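Local coordinates for protein putative aspartyl-tRNA synthetase (PDB 6OD8) that probably attaches L-aspartate to tRNA(Asp) at the expense of ATP, as a class II aminoacyl-tRNA synthetase, at residues F451-C463 / Q487-M501. Numbering follows the deposited sequence.
Sequences FPSSARPFYTMEC and QRIHDPDLLLARAKM. With EDO (1,2-ethanediol), chain F; EDO (1,2-ethanediol), chain C.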
ATOM      1  N   PHE A 451      -1.506  15.798  25.529  1.00 22.95           N
ATOM      2  CA  PHE A 451      -0.934  17.055  25.065  1.00 17.29           C
ATOM      3  C   PHE A 451      -1.862  18.227  25.359  1.00 23.06           C
ATOM      4  O   PHE A 451      -3.081  18.048  25.458  1.00 19.10           O
ATOM      5  CB  PHE A 451      -0.655  16.994  23.566  1.00 21.14           C
ATOM      6  CG  PHE A 451       0.755  16.628  23.245  1.00 24.40           C
ATOM      7  CD1 PHE A 451       1.589  17.518  22.591  1.00 26.64           C
ATOM      8  CD2 PHE A 451       1.252  15.399  23.632  1.00 19.58           C
ATOM      9  CE1 PHE A 451       2.916  17.179  22.294  1.00 20.90           C
ATOM     10  CE2 PHE A 451       2.554  15.054  23.353  1.00 19.26           C
ATOM     11  CZ  PHE A 451       3.395  15.948  22.687  1.00 20.70           C
ATOM     12  N   PRO A 452      -1.309  19.436  25.479  1.00 19.76           N
ATOM     13  CA  PRO A 452      -2.160  20.610  25.692  1.00 23.82           C
ATOM     14  C   PRO A 452      -3.076  20.859  24.497  1.00 18.80           C
ATOM     15  O   PRO A 452      -2.701  20.639  23.337  1.00 26.40           O
ATOM     16  CB  PRO A 452      -1.153  21.754  25.882  1.00 32.61           C
ATOM     17  CG  PRO A 452       0.148  21.084  26.190  1.00 27.00           C
ATOM     18  CD  PRO A 452       0.122  19.798  25.438  1.00 17.79           C
ATOM     19  N   SER A 453      -4.288  21.331  24.811  1.00 22.70           N
ATOM     20  CA  SER A 453      -5.313  21.569  23.802  1.00 27.81           C
ATOM     21  C   SER A 453      -4.849  22.575  22.754  1.00 30.31           C
ATOM     22  O   SER A 453      -5.161  22.441  21.564  1.00 30.99           O
ATOM     23  CB  SER A 453      -6.593  22.037  24.500  1.00 31.25           C
ATOM     24  OG  SER A 453      -7.332  22.966  23.715  1.00 34.08           O
ATOM     25  N   SER A 454      -4.078  23.580  23.173  1.00 26.82           N
ATOM     26  CA  SER A 454      -3.631  24.615  22.253  1.00 26.60           C
ATOM     27  C   SER A 454      -2.715  24.077  21.157  1.00 26.58           C
ATOM     28  O   SER A 454      -2.583  24.722  20.111  1.00 33.98           O
ATOM     29  CB  SER A 454      -2.923  25.727  23.037  1.00 31.65           C
ATOM     30  OG  SER A 454      -1.729  25.217  23.602  1.00 39.16           O
ATOM     31  N   ALA A 455      -2.100  22.911  21.356  1.00 22.77           N
ATOM     32  CA  ALA A 455      -1.184  22.332  20.376  1.00 26.28           C
ATOM     33  C   ALA A 455      -1.837  21.322  19.425  1.00 29.17           C
ATOM     34  O   ALA A 455      -1.141  20.751  18.573  1.00 30.57           O
ATOM     35  CB  ALA A 455      -0.010  21.658  21.098  1.00 31.68           C
ATOM     36  N   ARG A 456      -3.135  21.075  19.544  1.00 21.98           N
ATOM     37  CA  ARG A 456      -3.779  19.982  18.832  1.00 19.41           C
ATOM     38  C   ARG A 456      -4.871  20.492  17.901  1.00 22.98           C
ATOM     39  O   ARG A 456      -5.467  21.549  18.144  1.00 23.41           O
ATOM     40  CB  ARG A 456      -4.388  18.969  19.815  1.00 17.59           C
ATOM     41  CG  ARG A 456      -3.355  18.276  20.678  1.00 22.54           C
ATOM     42  CD  ARG A 456      -2.147  17.808  19.870  1.00 31.99           C
ATOM     43  NE  ARG A 456      -1.879  16.409  20.135  1.00 33.46           N
ATOM     44  CZ  ARG A 456      -0.719  15.792  19.925  1.00 35.85           C
ATOM     45  NH1 ARG A 456       0.326  16.454  19.456  1.00 28.55           N
ATOM     46  NH2 ARG A 456      -0.614  14.502  20.203  1.00 36.99           N
ATOM     47  N   PRO A 457      -5.171  19.739  16.835  1.00 21.13           N
ATOM     48  CA  PRO A 457      -6.195  20.144  15.866  1.00 24.32           C
ATOM     49  C   PRO A 457      -7.595  20.172  16.465  1.00 18.80           C
ATOM     50  O   PRO A 457      -7.864  19.619  17.531  1.00 21.10           O
ATOM     51  CB  PRO A 457      -6.097  19.047  14.786  1.00 22.26           C
ATOM     52  CG  PRO A 457      -4.788  18.447  14.942  1.00 24.59           C
ATOM     53  CD  PRO A 457      -4.445  18.534  16.399  1.00 22.44           C
ATOM     54  N   PHE A 458      -8.513  20.785  15.706  1.00 25.23           N
ATOM     55  CA  PHE A 458      -9.878  21.013  16.177  1.00 25.81           C
ATOM     56  C   PHE A 458     -10.630  19.707  16.425  1.00 21.72           C
ATOM     57  O   PHE A 458     -11.570  19.684  17.225  1.00 22.87           O
ATOM     58  CB  PHE A 458     -10.650  21.898  15.170  1.00 25.38           C
ATOM     59  CG  PHE A 458     -10.928  21.222  13.849  1.00 29.24           C
ATOM     60  CD1 PHE A 458     -12.157  20.617  13.612  1.00 35.59           C
ATOM     61  CD2 PHE A 458      -9.953  21.166  12.857  1.00 34.47           C
ATOM     62  CE1 PHE A 458     -12.407  19.971  12.413  1.00 23.44           C
ATOM     63  CE2 PHE A 458     -10.196  20.520  11.643  1.00 36.26           C
ATOM     64  CZ  PHE A 458     -11.424  19.923  11.421  1.00 31.59           C
ATOM     65  N   TYR A 459     -10.264  18.624  15.737  1.00 19.97           N
ATOM     66  CA  TYR A 459     -10.957  17.343  15.892  1.00 21.80           C
ATOM     67  C   TYR A 459     -10.449  16.501  17.073  1.00 24.94           C
ATOM     68  O   TYR A 459     -10.916  15.375  17.256  1.00 19.07           O
ATOM     69  CB  TYR A 459     -10.864  16.517  14.601  1.00 18.71           C
ATOM     70  CG  TYR A 459      -9.487  16.429  13.974  1.00 22.84           C
ATOM     71  CD1 TYR A 459      -8.520  15.556  14.476  1.00 19.90           C
ATOM     72  CD2 TYR A 459      -9.155  17.212  12.877  1.00 25.37           C
ATOM     73  CE1 TYR A 459      -7.269  15.485  13.913  1.00 22.68           C
ATOM     74  CE2 TYR A 459      -7.892  17.128  12.288  1.00 22.47           C
ATOM     75  CZ  TYR A 459      -6.965  16.273  12.818  1.00 18.69           C
ATOM     76  OH  TYR A 459      -5.707  16.180  12.282  1.00 21.53           O
ATOM     77  N   THR A 460      -9.530  17.018  17.888  1.00 21.18           N
ATOM     78  CA  THR A 460      -9.001  16.256  19.022  1.00 17.22           C
ATOM     79  C   THR A 460      -9.918  16.388  20.240  1.00 18.73           C
ATOM     80  O   THR A 460     -10.242  17.506  20.656  1.00 19.44           O
ATOM     81  CB  THR A 460      -7.611  16.767  19.375  1.00 18.66           C
ATOM     82  OG1 THR A 460      -6.801  16.743  18.194  1.00 22.02           O
ATOM     83  CG2 THR A 460      -6.977  15.889  20.465  1.00 18.23           C
ATOM     84  N   MET A 461     -10.299  15.249  20.836  1.00 18.58           N
ATOM     85  CA  MET A 461     -11.145  15.258  22.032  1.00 19.12           C
ATOM     86  C   MET A 461     -10.383  15.801  23.235  1.00 22.97           C
ATOM     87  O   MET A 461      -9.265  15.361  23.518  1.00 18.24           O
ATOM     88  CB  MET A 461     -11.656  13.844  22.339  1.00 17.66           C
ATOM     89  CG  MET A 461     -12.639  13.763  23.533  1.00 16.47           C
ATOM     90  SD  MET A 461     -14.277  14.386  23.144  1.00 22.68           S
ATOM     91  CE  MET A 461     -14.958  12.948  22.261  1.00 18.14           C
ATOM     92  N   GLU A 462     -10.992  16.764  23.945  1.00 19.06           N
ATOM     93  CA  GLU A 462     -10.393  17.314  25.159  1.00 18.60           C
ATOM     94  C   GLU A 462     -10.618  16.383  26.361  1.00 20.57           C
ATOM     95  O   GLU A 462     -11.570  15.601  26.403  1.00 18.77           O
ATOM     96  CB  GLU A 462     -10.980  18.705  25.454  1.00 22.48           C
ATOM     97  CG  GLU A 462     -10.536  19.774  24.447  1.00 30.02           C
ATOM     98  CD  GLU A 462     -11.482  20.971  24.373  1.00 37.54           C
ATOM     99  OE1 GLU A 462     -12.408  21.069  25.211  1.00 34.10           O
ATOM    100  OE2 GLU A 462     -11.297  21.819  23.469  1.00 41.77           O
ATOM    101  N   CYS A 463      -9.726  16.477  27.357  1.00 21.21           N
ATOM    102  CA  CYS A 463      -9.932  15.725  28.592  1.00 26.11           C
ATOM    103  C   CYS A 463     -11.111  16.309  29.364  1.00 23.83           C
ATOM    104  O   CYS A 463     -11.200  17.526  29.557  1.00 24.62           O
ATOM    105  CB  CYS A 463      -8.686  15.748  29.482  1.00 26.24           C
ATOM    106  SG  CYS A 463      -7.206  15.194  28.644  1.00 28.22           S
ATOM    107  N   GLN A 487      -7.929  10.360  20.485  1.00 13.70           N
ATOM    108  CA  GLN A 487      -9.369  10.239  20.313  1.00 13.89           C
ATOM    109  C   GLN A 487      -9.903  11.450  19.552  1.00 21.42           C
ATOM    110  O   GLN A 487      -9.562  12.604  19.864  1.00 19.70           O
ATOM    111  CB  GLN A 487     -10.075  10.131  21.674  1.00 18.73           C
ATOM    112  CG  GLN A 487     -11.588   9.994  21.525  1.00 22.04           C
ATOM    113  CD  GLN A 487     -12.351   9.931  22.857  1.00 20.52           C
ATOM    114  OE1 GLN A 487     -11.784  10.123  23.939  1.00 18.95           O
ATOM    115  NE2 GLN A 487     -13.645   9.632  22.775  1.00 18.00           N
ATOM    116  N   ARG A 488     -10.783  11.194  18.579  1.00 14.31           N
ATOM    117  CA  ARG A 488     -11.434  12.266  17.836  1.00 15.74           C
ATOM    118  C   ARG A 488     -12.729  12.684  18.527  1.00 14.82           C
ATOM    119  O   ARG A 488     -13.291  11.950  19.343  1.00 17.18           O
ATOM    120  CB  ARG A 488     -11.770  11.834  16.404  1.00 16.86           C
ATOM    121  CG  ARG A 488     -10.696  10.964  15.718  1.00 14.93           C
ATOM    122  CD  ARG A 488      -9.343  11.657  15.642  1.00 19.02           C
ATOM    123  NE  ARG A 488      -8.392  10.796  14.927  1.00 20.64           N
ATOM    124  CZ  ARG A 488      -7.078  10.980  14.862  1.00 19.07           C
ATOM    125  NH1 ARG A 488      -6.471  11.998  15.488  1.00 15.94           N
ATOM    126  NH2 ARG A 488      -6.364  10.110  14.169  1.00 16.89           N
ATOM    127  N   ILE A 489     -13.244  13.841  18.127  1.00 15.93           N
ATOM    128  CA  ILE A 489     -14.547  14.312  18.600  1.00 17.61           C
ATOM    129  C   ILE A 489     -15.596  13.709  17.673  1.00 23.45           C
ATOM    130  O   ILE A 489     -15.663  14.063  16.489  1.00 20.50           O
ATOM    131  CB  ILE A 489     -14.628  15.843  18.608  1.00 17.78           C
ATOM    132  CG1 ILE A 489     -13.575  16.438  19.558  1.00 19.51           C
ATOM    133  CG2 ILE A 489     -16.039  16.309  18.990  1.00 20.22           C
ATOM    134  CD1 ILE A 489     -13.562  17.969  19.588  1.00 19.56           C
ATOM    135  N   HIS A 490     -16.416  12.792  18.192  1.00 16.62           N
ATOM    136  CA  HIS A 490     -17.397  12.136  17.329  1.00 22.90           C
ATOM    137  C   HIS A 490     -18.769  12.786  17.429  1.00 26.96           C
ATOM    138  O   HIS A 490     -19.693  12.384  16.714  1.00 22.68           O
ATOM    139  CB  HIS A 490     -17.480  10.629  17.635  1.00 18.82           C
ATOM    140  CG  HIS A 490     -17.849  10.319  19.047  1.00 21.77           C
ATOM    141  ND1 HIS A 490     -16.990  10.531  20.106  1.00 23.11           N
ATOM    142  CD2 HIS A 490     -18.995   9.834  19.583  1.00 26.70           C
ATOM    143  CE1 HIS A 490     -17.592  10.190  21.232  1.00 24.60           C
ATOM    144  NE2 HIS A 490     -18.813   9.775  20.945  1.00 26.78           N
ATOM    145  N   ASP A 491     -18.907  13.817  18.274  1.00 22.36           N
ATOM    146  CA  ASP A 491     -20.151  14.558  18.393  1.00 20.48           C
ATOM    147  C   ASP A 491     -20.112  15.780  17.487  1.00 27.53           C
ATOM    148  O   ASP A 491     -19.243  16.645  17.679  1.00 27.75           O
ATOM    149  CB  ASP A 491     -20.372  15.015  19.829  1.00 21.70           C
ATOM    150  CG  ASP A 491     -21.640  15.834  19.982  1.00 32.25           C
ATOM    151  OD1 ASP A 491     -22.712  15.214  20.053  1.00 32.14           O
ATOM    152  OD2 ASP A 491     -21.566  17.089  20.025  1.00 35.90           O
ATOM    153  N   PRO A 492     -21.057  15.934  16.550  1.00 30.75           N
ATOM    154  CA  PRO A 492     -20.978  17.069  15.606  1.00 28.74           C
ATOM    155  C   PRO A 492     -20.969  18.436  16.273  1.00 28.74           C
ATOM    156  O   PRO A 492     -20.263  19.348  15.813  1.00 29.88           O
ATOM    157  CB  PRO A 492     -22.229  16.882  14.737  1.00 38.71           C
ATOM    158  CG  PRO A 492     -22.622  15.454  14.922  1.00 36.55           C
ATOM    159  CD  PRO A 492     -22.244  15.098  16.316  1.00 30.53           C
ATOM    160  N   ASP A 493     -21.752  18.617  17.340  1.00 30.81           N
ATOM    161  CA  ASP A 493     -21.868  19.947  17.926  1.00 35.30           C
ATOM    162  C   ASP A 493     -20.605  20.331  18.677  1.00 31.95           C
ATOM    163  O   ASP A 493     -20.136  21.474  18.564  1.00 29.78           O
ATOM    164  CB  ASP A 493     -23.100  20.013  18.827  1.00 43.56           C
ATOM    165  CG  ASP A 493     -24.389  19.839  18.045  1.00 56.47           C
ATOM    166  OD1 ASP A 493     -24.867  20.834  17.463  1.00 62.73           O
ATOM    167  OD2 ASP A 493     -24.892  18.695  17.964  1.00 64.24           O
ATOM    168  N   LEU A 494     -20.022  19.389  19.434  1.00 28.00           N
ATOM    169  CA  LEU A 494     -18.770  19.706  20.117  1.00 28.55           C
ATOM    170  C   LEU A 494     -17.633  19.893  19.130  1.00 28.26           C
ATOM    171  O   LEU A 494     -16.703  20.668  19.391  1.00 25.45           O
ATOM    172  CB  LEU A 494     -18.422  18.621  21.127  1.00 29.32           C
ATOM    173  CG  LEU A 494     -19.139  18.749  22.468  1.00 43.75           C
ATOM    174  CD1 LEU A 494     -18.747  17.601  23.371  1.00 51.59           C
ATOM    175  CD2 LEU A 494     -18.814  20.092  23.125  1.00 39.40           C
ATOM    176  N   LEU A 495     -17.687  19.189  17.994  1.00 27.82           N
ATOM    177  CA  LEU A 495     -16.666  19.362  16.972  1.00 22.77           C
ATOM    178  C   LEU A 495     -16.726  20.766  16.367  1.00 21.63           C
ATOM    179  O   LEU A 495     -15.690  21.403  16.158  1.00 29.19           O
ATOM    180  CB  LEU A 495     -16.834  18.269  15.905  1.00 22.77           C
ATOM    181  CG  LEU A 495     -15.942  18.266  14.675  1.00 23.88           C
ATOM    182  CD1 LEU A 495     -14.506  17.956  15.042  1.00 23.40           C
ATOM    183  CD2 LEU A 495     -16.464  17.244  13.676  1.00 19.82           C
ATOM    184  N   LEU A 496     -17.929  21.281  16.114  1.00 23.74           N
ATOM    185  CA  LEU A 496     -18.036  22.667  15.655  1.00 31.54           C
ATOM    186  C   LEU A 496     -17.602  23.644  16.747  1.00 38.02           C
ATOM    187  O   LEU A 496     -16.944  24.654  16.464  1.00 38.44           O
ATOM    188  CB  LEU A 496     -19.467  22.959  15.193  1.00 37.07           C
ATOM    189  CG  LEU A 496     -19.934  22.287  13.893  1.00 37.43           C
ATOM    190  CD1 LEU A 496     -21.441  22.409  13.738  1.00 39.99           C
ATOM    191  CD2 LEU A 496     -19.224  22.885  12.678  1.00 37.14           C
ATOM    192  N   ALA A 497     -17.938  23.343  18.003  1.00 31.48           N
ATOM    193  CA  ALA A 497     -17.567  24.226  19.103  1.00 35.11           C
ATOM    194  C   ALA A 497     -16.051  24.315  19.268  1.00 37.15           C
ATOM    195  O   ALA A 497     -15.515  25.403  19.518  1.00 36.41           O
ATOM    196  CB  ALA A 497     -18.229  23.748  20.395  1.00 33.38           C
ATOM    197  N   ARG A 498     -15.335  23.189  19.149  1.00 32.45           N
ATOM    198  CA  ARG A 498     -13.883  23.273  19.295  1.00 33.15           C
ATOM    199  C   ARG A 498     -13.262  24.010  18.109  1.00 42.04           C
ATOM    200  O   ARG A 498     -12.344  24.822  18.289  1.00 43.25           O
ATOM    201  CB  ARG A 498     -13.261  21.884  19.485  1.00 30.75           C
ATOM    202  CG  ARG A 498     -11.729  21.932  19.736  1.00 34.42           C
ATOM    203  CD  ARG A 498     -11.090  20.583  20.142  1.00 29.54           C
ATOM    204  NE  ARG A 498      -9.651  20.587  19.862  1.00 25.74           N
ATOM    205  CZ  ARG A 498      -8.742  21.176  20.638  1.00 25.64           C
ATOM    206  NH1 ARG A 498      -9.115  21.777  21.763  1.00 23.77           N
ATOM    207  NH2 ARG A 498      -7.463  21.156  20.304  1.00 19.33           N
ATOM    208  N   ALA A 499     -13.775  23.775  16.897  1.00 31.04           N
ATOM    209  CA  ALA A 499     -13.285  24.511  15.733  1.00 36.78           C
ATOM    210  C   ALA A 499     -13.495  26.013  15.898  1.00 32.70           C
ATOM    211  O   ALA A 499     -12.634  26.815  15.516  1.00 34.42           O
ATOM    212  CB  ALA A 499     -13.973  24.010  14.463  1.00 32.37           C
ATOM    213  N   LYS A 500     -14.639  26.413  16.449  1.00 32.43           N
ATOM    214  CA  LYS A 500     -14.893  27.836  16.665  1.00 33.30           C
ATOM    215  C   LYS A 500     -13.894  28.418  17.655  1.00 40.49           C
ATOM    216  O   LYS A 500     -13.331  29.495  17.427  1.00 42.35           O
ATOM    217  CB  LYS A 500     -16.325  28.046  17.149  1.00 36.52           C
ATOM    218  N   MET A 501     -13.656  27.709  18.764  1.00 39.80           N
ATOM    219  CA  MET A 501     -12.677  28.156  19.751  1.00 46.11           C
ATOM    220  C   MET A 501     -11.298  28.342  19.129  1.00 46.31           C
ATOM    221  O   MET A 501     -10.558  29.266  19.501  1.00 39.99           O
ATOM    222  CB  MET A 501     -12.596  27.155  20.908  1.00 49.98           C
ATOM    223  CG  MET A 501     -11.536  27.501  21.955  1.00 59.38           C
ATOM    224  SD  MET A 501     -11.039  26.107  22.988  1.00 67.76           S
ATOM    225  CE  MET A 501     -10.177  25.077  21.801  1.00 65.25           C
TER
HETATM  226  C1  EDO F 604     -15.383  18.811  24.702  1.00 34.54           C
HETATM  227  O1  EDO F 604     -14.491  19.361  25.693  1.00 35.11           O
HETATM  228  C2  EDO F 604     -14.645  17.761  23.862  1.00 34.38           C
HETATM  229  O2  EDO F 604     -13.452  18.324  23.298  1.00 22.88           O
HETATM  230  C1  EDO C 601     -14.524  23.858  23.166  1.00 44.76           C
HETATM  231  O1  EDO C 601     -13.726  22.936  22.407  1.00 43.73           O
HETATM  232  C2  EDO C 601     -14.856  23.260  24.534  1.00 41.84           C
HETATM  233  O2  EDO C 601     -13.786  23.502  25.458  1.00 46.32           O
HETATM  234  O   HOH W   1      -6.284  14.491  16.876  1.00 30.63           O
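Arg-498 reaches from helix 492-501 into the bend of 451-463: with CG trans to the backbone N (chi1 -176°), the outstretched chain carries the guanidinium across to the loop, where it meets its partners edge-on, near its own plane. It grips Ser-453 end-on, Arg-498 NH1 donating to Ser-453 OG (2.9 Å, 169°) and NH2 to the carbonyl O. Arg-498 NE and NH2 share Pro-457 O side-on, NE at 3.1 Å; this oxygen also takes Thr-460 N of the type I turn 457-460, so three N-H groups converge on it. Arg-498 NH1 completes a salt bridge with the anti lone pair of Glu-462 OE2 (2.8 Å), the carboxylate standing almost perpendicular to the guanidinium (86°). Together these bonds fix the guanidinium's rotation. Two 1,2-ethanediol molecules hydrogen-bond to the same carboxylate.

Backbones join at a single bridge, Thr-460 with Arg-488: Ile-489 N donates to Tyr-459 O (2.9 Å) and Met-461 N to Gln-487 O (2.9 Å).

Among apolar groups, Leu-495 CD1 packs against Phe-458 CD1 (3.8 Å) and Tyr-459 CB, while Ala-499 CB touches Phe-458 CD1. Met-461, bent at chi2 and chi3, lies across the Gln-487 amide, which hydrogen-bonds to Ser-65 and Val-63 of the second subunit.

The contact ties the loop after strand 445-449 to the end of strand 480-487 and the following helix, within the largely antiparallel sheet of the class II catalytic domain. Tyr-512 of helix 510-514 touches Phe-458, Tyr-459 and Leu-495.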